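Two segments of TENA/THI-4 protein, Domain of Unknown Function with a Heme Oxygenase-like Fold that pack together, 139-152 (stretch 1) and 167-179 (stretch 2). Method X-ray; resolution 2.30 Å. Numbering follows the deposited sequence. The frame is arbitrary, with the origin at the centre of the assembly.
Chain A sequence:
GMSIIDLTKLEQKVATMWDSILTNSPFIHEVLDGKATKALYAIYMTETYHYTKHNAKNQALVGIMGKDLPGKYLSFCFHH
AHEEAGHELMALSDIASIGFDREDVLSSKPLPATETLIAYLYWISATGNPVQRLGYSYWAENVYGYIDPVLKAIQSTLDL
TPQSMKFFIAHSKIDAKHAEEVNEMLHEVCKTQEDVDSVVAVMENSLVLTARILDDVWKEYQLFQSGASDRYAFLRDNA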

ATOM      1  N   TRP A 139      -8.256  11.155 -22.523  1.00 51.30           N
ATOM      2  CA  TRP A 139      -9.557  10.942 -23.176  1.00 51.18           C
ATOM      3  C   TRP A 139     -10.687  11.314 -22.217  1.00 52.02           C
ATOM      4  O   TRP A 139     -11.720  11.831 -22.630  1.00 53.05           O
ATOM      5  CB  TRP A 139      -9.719   9.508 -23.733  1.00 50.29           C
ATOM      6  CG  TRP A 139      -9.896   8.448 -22.717  1.00 50.17           C
ATOM      7  CD1 TRP A 139      -8.937   7.630 -22.210  1.00 50.09           C
ATOM      8  CD2 TRP A 139     -11.116   8.092 -22.057  1.00 50.07           C
ATOM      9  NE1 TRP A 139      -9.481   6.778 -21.280  1.00 49.80           N
ATOM     10  CE2 TRP A 139     -10.815   7.051 -21.156  1.00 49.79           C
ATOM     11  CE3 TRP A 139     -12.431   8.555 -22.139  1.00 49.83           C
ATOM     12  CZ2 TRP A 139     -11.782   6.464 -20.341  1.00 50.01           C
ATOM     13  CZ3 TRP A 139     -13.392   7.964 -21.329  1.00 50.03           C
ATOM     14  CH2 TRP A 139     -13.063   6.930 -20.448  1.00 49.76           C
ATOM     15  N   ALA A 140     -10.491  11.066 -20.930  1.00 53.72           N
ATOM     16  CA  ALA A 140     -11.517  11.399 -19.955  1.00 55.25           C
ATOM     17  C   ALA A 140     -11.894  12.891 -20.045  1.00 56.51           C
ATOM     18  O   ALA A 140     -13.075  13.225 -19.928  1.00 58.46           O
ATOM     19  CB  ALA A 140     -11.075  11.030 -18.574  1.00 54.14           C
ATOM     20  N   GLU A 141     -10.922  13.767 -20.339  1.00 57.38           N
ATOM     21  CA  GLU A 141     -11.170  15.232 -20.390  1.00 57.64           C
ATOM     22  C   GLU A 141     -11.579  15.805 -21.752  1.00 57.97           C
ATOM     23  O   GLU A 141     -12.224  16.854 -21.803  1.00 58.91           O
ATOM     24  CB  GLU A 141      -9.955  16.010 -19.869  1.00 58.19           C
ATOM     25  CG  GLU A 141      -9.589  15.738 -18.417  1.00 58.43           C
ATOM     26  CD  GLU A 141     -10.662  16.133 -17.404  1.00 59.10           C
ATOM     27  OE1 GLU A 141     -11.462  17.059 -17.678  1.00 59.19           O
ATOM     28  OE2 GLU A 141     -10.679  15.511 -16.307  1.00 60.16           O
ATOM     29  N   ASN A 142     -11.177  15.166 -22.846  1.00 57.96           N
ATOM     30  CA  ASN A 142     -11.591  15.593 -24.184  1.00 57.94           C
ATOM     31  C   ASN A 142     -12.660  14.626 -24.709  1.00 57.90           C
ATOM     32  O   ASN A 142     -12.670  14.275 -25.892  1.00 57.73           O
ATOM     33  CB  ASN A 142     -10.386  15.634 -25.125  1.00 58.10           C
ATOM     34  N   VAL A 143     -13.585  14.241 -23.829  1.00 57.86           N
ATOM     35  CA  VAL A 143     -14.601  13.222 -24.126  1.00 58.33           C
ATOM     36  C   VAL A 143     -15.922  13.780 -24.635  1.00 58.09           C
ATOM     37  O   VAL A 143     -16.581  13.155 -25.463  1.00 58.02           O
ATOM     38  CB  VAL A 143     -14.908  12.377 -22.855  1.00 58.72           C
ATOM     39  CG1 VAL A 143     -15.750  13.188 -21.854  1.00 59.28           C
ATOM     40  CG2 VAL A 143     -15.613  11.092 -23.217  1.00 58.87           C
ATOM     41  N   TYR A 144     -16.291  14.960 -24.140  1.00 58.08           N
ATOM     42  CA  TYR A 144     -17.567  15.608 -24.480  1.00 57.60           C
ATOM     43  C   TYR A 144     -17.763  15.770 -26.000  1.00 57.13           C
ATOM     44  O   TYR A 144     -18.888  15.727 -26.488  1.00 56.79           O
ATOM     45  CB  TYR A 144     -17.689  16.954 -23.740  1.00 57.35           C
ATOM     46  CG  TYR A 144     -19.084  17.541 -23.736  1.00 57.93           C
ATOM     47  N   GLY A 145     -16.670  15.915 -26.744  1.00 56.91           N
ATOM     48  CA  GLY A 145     -16.737  16.055 -28.198  1.00 56.63           C
ATOM     49  C   GLY A 145     -17.171  14.826 -28.992  1.00 56.60           C
ATOM     50  O   GLY A 145     -17.484  14.942 -30.168  1.00 56.72           O
ATOM     51  N   TYR A 146     -17.172  13.646 -28.371  1.00 56.76           N
ATOM     52  CA  TYR A 146     -17.587  12.402 -29.047  1.00 56.11           C
ATOM     53  C   TYR A 146     -18.948  11.893 -28.557  1.00 55.14           C
ATOM     54  O   TYR A 146     -19.742  11.395 -29.344  1.00 55.41           O
ATOM     55  CB  TYR A 146     -16.559  11.289 -28.812  1.00 56.36           C
ATOM     56  CG  TYR A 146     -15.137  11.624 -29.199  1.00 56.22           C
ATOM     57  CD1 TYR A 146     -14.688  11.455 -30.507  1.00 56.04           C
ATOM     58  CD2 TYR A 146     -14.235  12.082 -28.246  1.00 56.04           C
ATOM     59  CE1 TYR A 146     -13.374  11.755 -30.859  1.00 56.22           C
ATOM     60  CE2 TYR A 146     -12.924  12.384 -28.582  1.00 56.19           C
ATOM     61  CZ  TYR A 146     -12.495  12.219 -29.886  1.00 56.43           C
ATOM     62  OH  TYR A 146     -11.187  12.520 -30.201  1.00 56.47           O
ATOM     63  N   ILE A 147     -19.202  12.009 -27.255  1.00 54.16           N
ATOM     64  CA  ILE A 147     -20.436  11.496 -26.650  1.00 53.41           C
ATOM     65  C   ILE A 147     -21.599  12.500 -26.580  1.00 53.23           C
ATOM     66  O   ILE A 147     -22.685  12.150 -26.110  1.00 53.48           O
ATOM     67  CB  ILE A 147     -20.125  10.909 -25.240  1.00 53.42           C
ATOM     68  CG1 ILE A 147     -19.539  11.969 -24.291  1.00 53.38           C
ATOM     69  CG2 ILE A 147     -19.151   9.762 -25.386  1.00 53.04           C
ATOM     70  CD1 ILE A 147     -19.530  11.568 -22.831  1.00 53.12           C
ATOM     71  N   ASP A 148     -21.383  13.720 -27.078  1.00 53.10           N
ATOM     72  CA  ASP A 148     -22.397  14.783 -27.045  1.00 52.90           C
ATOM     73  C   ASP A 148     -23.746  14.363 -27.673  1.00 52.90           C
ATOM     74  O   ASP A 148     -24.804  14.667 -27.111  1.00 53.01           O
ATOM     75  CB  ASP A 148     -21.855  16.049 -27.723  1.00 53.45           C
ATOM     76  CG  ASP A 148     -22.719  17.285 -27.471  1.00 53.64           C
ATOM     77  OD1 ASP A 148     -23.112  17.533 -26.309  1.00 53.71           O
ATOM     78  OD2 ASP A 148     -22.964  18.033 -28.436  1.00 53.48           O
ATOM     79  N   PRO A 149     -23.722  13.666 -28.831  1.00 52.38           N
ATOM     80  CA  PRO A 149     -25.011  13.249 -29.416  1.00 52.06           C
ATOM     81  C   PRO A 149     -25.785  12.254 -28.537  1.00 51.77           C
ATOM     82  O   PRO A 149     -27.014  12.307 -28.500  1.00 51.47           O
ATOM     83  CB  PRO A 149     -24.615  12.603 -30.755  1.00 52.21           C
ATOM     84  CG  PRO A 149     -23.193  13.009 -30.996  1.00 52.38           C
ATOM     85  CD  PRO A 149     -22.580  13.235 -29.657  1.00 52.00           C
ATOM     86  N   VAL A 150     -25.069  11.364 -27.842  1.00 51.35           N
ATOM     87  CA  VAL A 150     -25.709  10.380 -26.958  1.00 51.32           C
ATOM     88  C   VAL A 150     -26.366  11.084 -25.767  1.00 51.54           C
ATOM     89  O   VAL A 150     -27.481  10.733 -25.363  1.00 51.12           O
ATOM     90  CB  VAL A 150     -24.709   9.322 -26.430  1.00 51.26           C
ATOM     91  CG1 VAL A 150     -25.429   8.301 -25.543  1.00 50.83           C
ATOM     92  CG2 VAL A 150     -23.998   8.621 -27.589  1.00 50.86           C
ATOM     93  N   LEU A 151     -25.664  12.076 -25.214  1.00 51.73           N
ATOM     94  CA  LEU A 151     -26.162  12.862 -24.082  1.00 51.66           C
ATOM     95  C   LEU A 151     -27.378  13.697 -24.503  1.00 51.43           C
ATOM     96  O   LEU A 151     -28.347  13.787 -23.754  1.00 51.20           O
ATOM     97  CB  LEU A 151     -25.048  13.742 -23.475  1.00 51.93           C
ATOM     98  CG  LEU A 151     -23.756  13.056 -22.978  1.00 52.79           C
ATOM     99  CD1 LEU A 151     -22.751  14.079 -22.444  1.00 53.14           C
ATOM    100  CD2 LEU A 151     -23.998  11.973 -21.917  1.00 52.67           C
ATOM    101  N   LYS A 152     -27.335  14.280 -25.703  1.00 51.42           N
ATOM    102  CA  LYS A 152     -28.464  15.061 -26.231  1.00 51.04           C
ATOM    103  C   LYS A 152     -29.706  14.194 -26.494  1.00 50.84           C
ATOM    104  O   LYS A 152     -30.834  14.662 -26.311  1.00 51.22           O
ATOM    105  CB  LYS A 152     -28.042  15.833 -27.479  1.00 50.88           C
ATOM    106  CG  LYS A 152     -27.037  16.945 -27.195  1.00 50.97           C
TER
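Stretch 2 167-179: FFIAHSKIDAKHA

Stretch 2 (167-179) is a helix that runs nearly antiparallel to helix 144-152 of stretch 1: the N-to-C directions differ by 157° (signed crossing angle -157°), and the axes come no closer than 11.3 Å. Its backbone is kinked, since the N atoms of K173, A176 and K177 lack the regular hydrogen bond to the residue four before; K173 N bonds instead to A170 O at 3.2 Å, and A179 N closes a regular bond to D175 O at 3.1 Å. The register follows the opposed directions: L151 lies across from F168 (CA to CA 8.1 Å), Y144 from S172 (CA to CA 6.3 Å), and E141, in the helix segment before the N142 break, from A179 (CA to CA 5.0 Å). Backbones are therefore nearest at the E141 end and wider at L151, where side chains fill the gap.

Apolar packing centres on F168, whose CA-to-CB bond points toward stretch 1 (chi1 m). L151 (chi1 m, chi2 t) lays CD2 over one face of the ring, 3.8 Å from the centroid and 15° off the normal, a CH-pi contact; L151 CD2 to F168 CD2 is 3.7 Å. I147 CD1 approaches F168 CE1 obliquely at 4.1 Å.

H171 meets stretch 1 with its ring edge: its CE1 is 3.3 Å from A140 O, and its ND1 is 3.8 Å from V143 CG1. Neither is a hydrogen bond.

Polar atoms also meet carbon around E141, which gives up the largest area, 102 Å². Its side chain (chi1 m, chi2 m) brings OE1 to 3.1 Å from D175 CB, the last modelled atom of that side chain, and 3.3 Å from H178 CB, while E141 CB packs 3.9 Å from A179 CB. S172 OG lies 3.3 Å from Y144 CG, likewise the last atom modelled. No hydrogen bond joins the stretches among the modelled atoms; together they bury 485 Å², both sides summed.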

ATOM      1  N   PHE A 167     -23.789  15.664 -13.604  1.00 53.47           N
ATOM      2  CA  PHE A 167     -22.511  14.991 -13.821  1.00 53.67           C
ATOM      3  C   PHE A 167     -21.912  15.336 -15.186  1.00 54.50           C
ATOM      4  O   PHE A 167     -20.702  15.541 -15.287  1.00 55.60           O
ATOM      5  CB  PHE A 167     -22.618  13.472 -13.677  1.00 54.24           C
ATOM      6  CG  PHE A 167     -21.294  12.760 -13.853  1.00 54.40           C
ATOM      7  CD1 PHE A 167     -20.898  12.301 -15.103  1.00 54.43           C
ATOM      8  CD2 PHE A 167     -20.439  12.588 -12.778  1.00 54.40           C
ATOM      9  CE1 PHE A 167     -19.674  11.662 -15.273  1.00 54.98           C
ATOM     10  CE2 PHE A 167     -19.211  11.938 -12.933  1.00 54.49           C
ATOM     11  CZ  PHE A 167     -18.825  11.477 -14.180  1.00 54.49           C
ATOM     12  N   PHE A 168     -22.736  15.387 -16.231  1.00 55.51           N
ATOM     13  CA  PHE A 168     -22.215  15.704 -17.559  1.00 57.21           C
ATOM     14  C   PHE A 168     -22.253  17.198 -17.904  1.00 58.22           C
ATOM     15  O   PHE A 168     -21.861  17.581 -19.008  1.00 59.05           O
ATOM     16  CB  PHE A 168     -22.908  14.869 -18.633  1.00 57.63           C
ATOM     17  CG  PHE A 168     -22.489  13.439 -18.619  1.00 57.74           C
ATOM     18  CD1 PHE A 168     -21.186  13.099 -18.954  1.00 57.75           C
ATOM     19  CD2 PHE A 168     -23.384  12.437 -18.284  1.00 57.89           C
ATOM     20  CE1 PHE A 168     -20.769  11.777 -18.935  1.00 58.41           C
ATOM     21  CE2 PHE A 168     -22.989  11.111 -18.277  1.00 58.12           C
ATOM     22  CZ  PHE A 168     -21.670  10.776 -18.596  1.00 58.38           C
ATOM     23  N   ILE A 169     -22.719  18.029 -16.967  1.00 60.35           N
ATOM     24  CA  ILE A 169     -22.774  19.506 -17.133  1.00 60.96           C
ATOM     25  C   ILE A 169     -21.545  20.163 -16.485  1.00 63.36           C
ATOM     26  O   ILE A 169     -21.105  21.232 -16.906  1.00 63.33           O
ATOM     27  CB  ILE A 169     -24.092  20.100 -16.573  1.00 61.11           C
ATOM     28  CG1 ILE A 169     -25.258  19.823 -17.531  1.00 61.00           C
ATOM     29  CG2 ILE A 169     -23.981  21.610 -16.384  1.00 60.46           C
ATOM     30  CD1 ILE A 169     -25.241  20.655 -18.806  1.00 60.75           C
ATOM     31  N   ALA A 170     -21.013  19.517 -15.448  1.00 66.66           N
ATOM     32  CA  ALA A 170     -19.753  19.919 -14.810  1.00 68.81           C
ATOM     33  C   ALA A 170     -18.623  19.659 -15.817  1.00 69.80           C
ATOM     34  O   ALA A 170     -17.841  20.562 -16.136  1.00 70.39           O
ATOM     35  CB  ALA A 170     -19.522  19.112 -13.537  1.00 68.21           C
ATOM     36  N   HIS A 171     -18.566  18.418 -16.311  1.00 70.90           N
ATOM     37  CA  HIS A 171     -17.602  17.990 -17.349  1.00 71.09           C
ATOM     38  C   HIS A 171     -17.352  18.955 -18.516  1.00 71.20           C
ATOM     39  O   HIS A 171     -16.204  19.256 -18.828  1.00 71.20           O
ATOM     40  CB  HIS A 171     -18.018  16.626 -17.943  1.00 72.11           C
ATOM     41  CG  HIS A 171     -17.103  15.503 -17.573  1.00 72.84           C
ATOM     42  ND1 HIS A 171     -16.370  14.813 -18.515  1.00 73.14           N
ATOM     43  CD2 HIS A 171     -16.750  14.989 -16.369  1.00 73.24           C
ATOM     44  CE1 HIS A 171     -15.634  13.896 -17.910  1.00 73.46           C
ATOM     45  NE2 HIS A 171     -15.842  13.984 -16.607  1.00 73.65           N
ATOM     46  N   SER A 172     -18.410  19.446 -19.155  1.00 70.77           N
ATOM     47  CA  SER A 172     -18.228  20.270 -20.353  1.00 70.47           C
ATOM     48  C   SER A 172     -17.969  21.761 -20.116  1.00 70.39           C
ATOM     49  O   SER A 172     -17.978  22.535 -21.072  1.00 70.71           O
ATOM     50  CB  SER A 172     -19.422  20.095 -21.289  1.00 70.47           C
ATOM     51  OG  SER A 172     -19.117  20.601 -22.572  1.00 70.73           O
ATOM     52  N   LYS A 173     -17.723  22.161 -18.866  1.00 70.26           N
ATOM     53  CA  LYS A 173     -17.471  23.571 -18.530  1.00 69.80           C
ATOM     54  C   LYS A 173     -16.067  23.742 -17.957  1.00 69.27           C
ATOM     55  O   LYS A 173     -15.215  24.397 -18.559  1.00 69.26           O
ATOM     56  CB  LYS A 173     -18.515  24.081 -17.533  1.00 69.66           C
ATOM     57  N   ILE A 174     -15.832  23.130 -16.799  1.00 68.65           N
ATOM     58  CA  ILE A 174     -14.534  23.196 -16.126  1.00 68.20           C
ATOM     59  C   ILE A 174     -13.639  21.984 -16.499  1.00 68.04           C
ATOM     60  O   ILE A 174     -12.677  21.676 -15.799  1.00 67.62           O
ATOM     61  CB  ILE A 174     -14.717  23.395 -14.583  1.00 68.35           C
ATOM     62  CG1 ILE A 174     -15.308  24.792 -14.288  1.00 68.16           C
ATOM     63  CG2 ILE A 174     -13.394  23.289 -13.835  1.00 68.36           C
ATOM     64  CD1 ILE A 174     -16.689  25.054 -14.871  1.00 67.57           C
ATOM     65  N   ASP A 175     -13.980  21.301 -17.600  1.00 67.98           N
ATOM     66  CA  ASP A 175     -13.146  20.222 -18.168  1.00 67.71           C
ATOM     67  C   ASP A 175     -12.539  20.651 -19.523  1.00 67.19           C
ATOM     68  O   ASP A 175     -11.872  19.858 -20.192  1.00 67.24           O
ATOM     69  CB  ASP A 175     -13.911  18.899 -18.311  1.00 68.36           C
ATOM     70  N   ALA A 176     -12.818  21.890 -19.933  1.00 66.47           N
ATOM     71  CA  ALA A 176     -12.186  22.507 -21.102  1.00 65.78           C
ATOM     72  C   ALA A 176     -10.890  23.151 -20.588  1.00 64.54           C
ATOM     73  O   ALA A 176      -9.979  23.456 -21.367  1.00 64.96           O
ATOM     74  CB  ALA A 176     -13.097  23.552 -21.726  1.00 65.45           C
ATOM     75  N   LYS A 177     -10.848  23.373 -19.267  1.00 62.46           N
ATOM     76  CA  LYS A 177      -9.693  23.903 -18.547  1.00 60.79           C
ATOM     77  C   LYS A 177      -8.845  22.701 -18.144  1.00 58.90           C
ATOM     78  O   LYS A 177      -7.646  22.670 -18.408  1.00 59.78           O
ATOM     79  CB  LYS A 177     -10.146  24.680 -17.299  1.00 61.00           C
ATOM     80  CG  LYS A 177      -9.011  25.186 -16.389  1.00 61.37           C
ATOM     81  CD  LYS A 177      -9.546  25.747 -15.069  1.00 61.06           C
ATOM     82  N   HIS A 178      -9.478  21.711 -17.512  1.00 55.48           N
ATOM     83  CA  HIS A 178      -8.801  20.482 -17.110  1.00 54.59           C
ATOM     84  C   HIS A 178      -8.150  19.772 -18.305  1.00 53.17           C
ATOM     85  O   HIS A 178      -7.067  19.188 -18.173  1.00 52.70           O
ATOM     86  CB  HIS A 178      -9.780  19.557 -16.378  1.00 55.85           C
ATOM     87  CG  HIS A 178     -10.111  20.014 -14.991  1.00 56.32           C
ATOM     88  ND1 HIS A 178     -10.322  21.341 -14.675  1.00 56.71           N
ATOM     89  CD2 HIS A 178     -10.316  19.319 -13.848  1.00 56.60           C
ATOM     90  CE1 HIS A 178     -10.603  21.445 -13.388  1.00 56.97           C
ATOM     91  NE2 HIS A 178     -10.607  20.231 -12.863  1.00 56.64           N
ATOM     92  N   ALA A 179      -8.819  19.794 -19.451  1.00 52.08           N
ATOM     93  CA  ALA A 179      -8.263  19.233 -20.681  1.00 51.86           C
ATOM     94  C   ALA A 179      -6.966  19.959 -21.052  1.00 51.78           C
ATOM     95  O   ALA A 179      -5.976  19.331 -21.417  1.00 51.74           O
ATOM     96  CB  ALA A 179      -9.270  19.354 -21.840  1.00 51.69           C
TER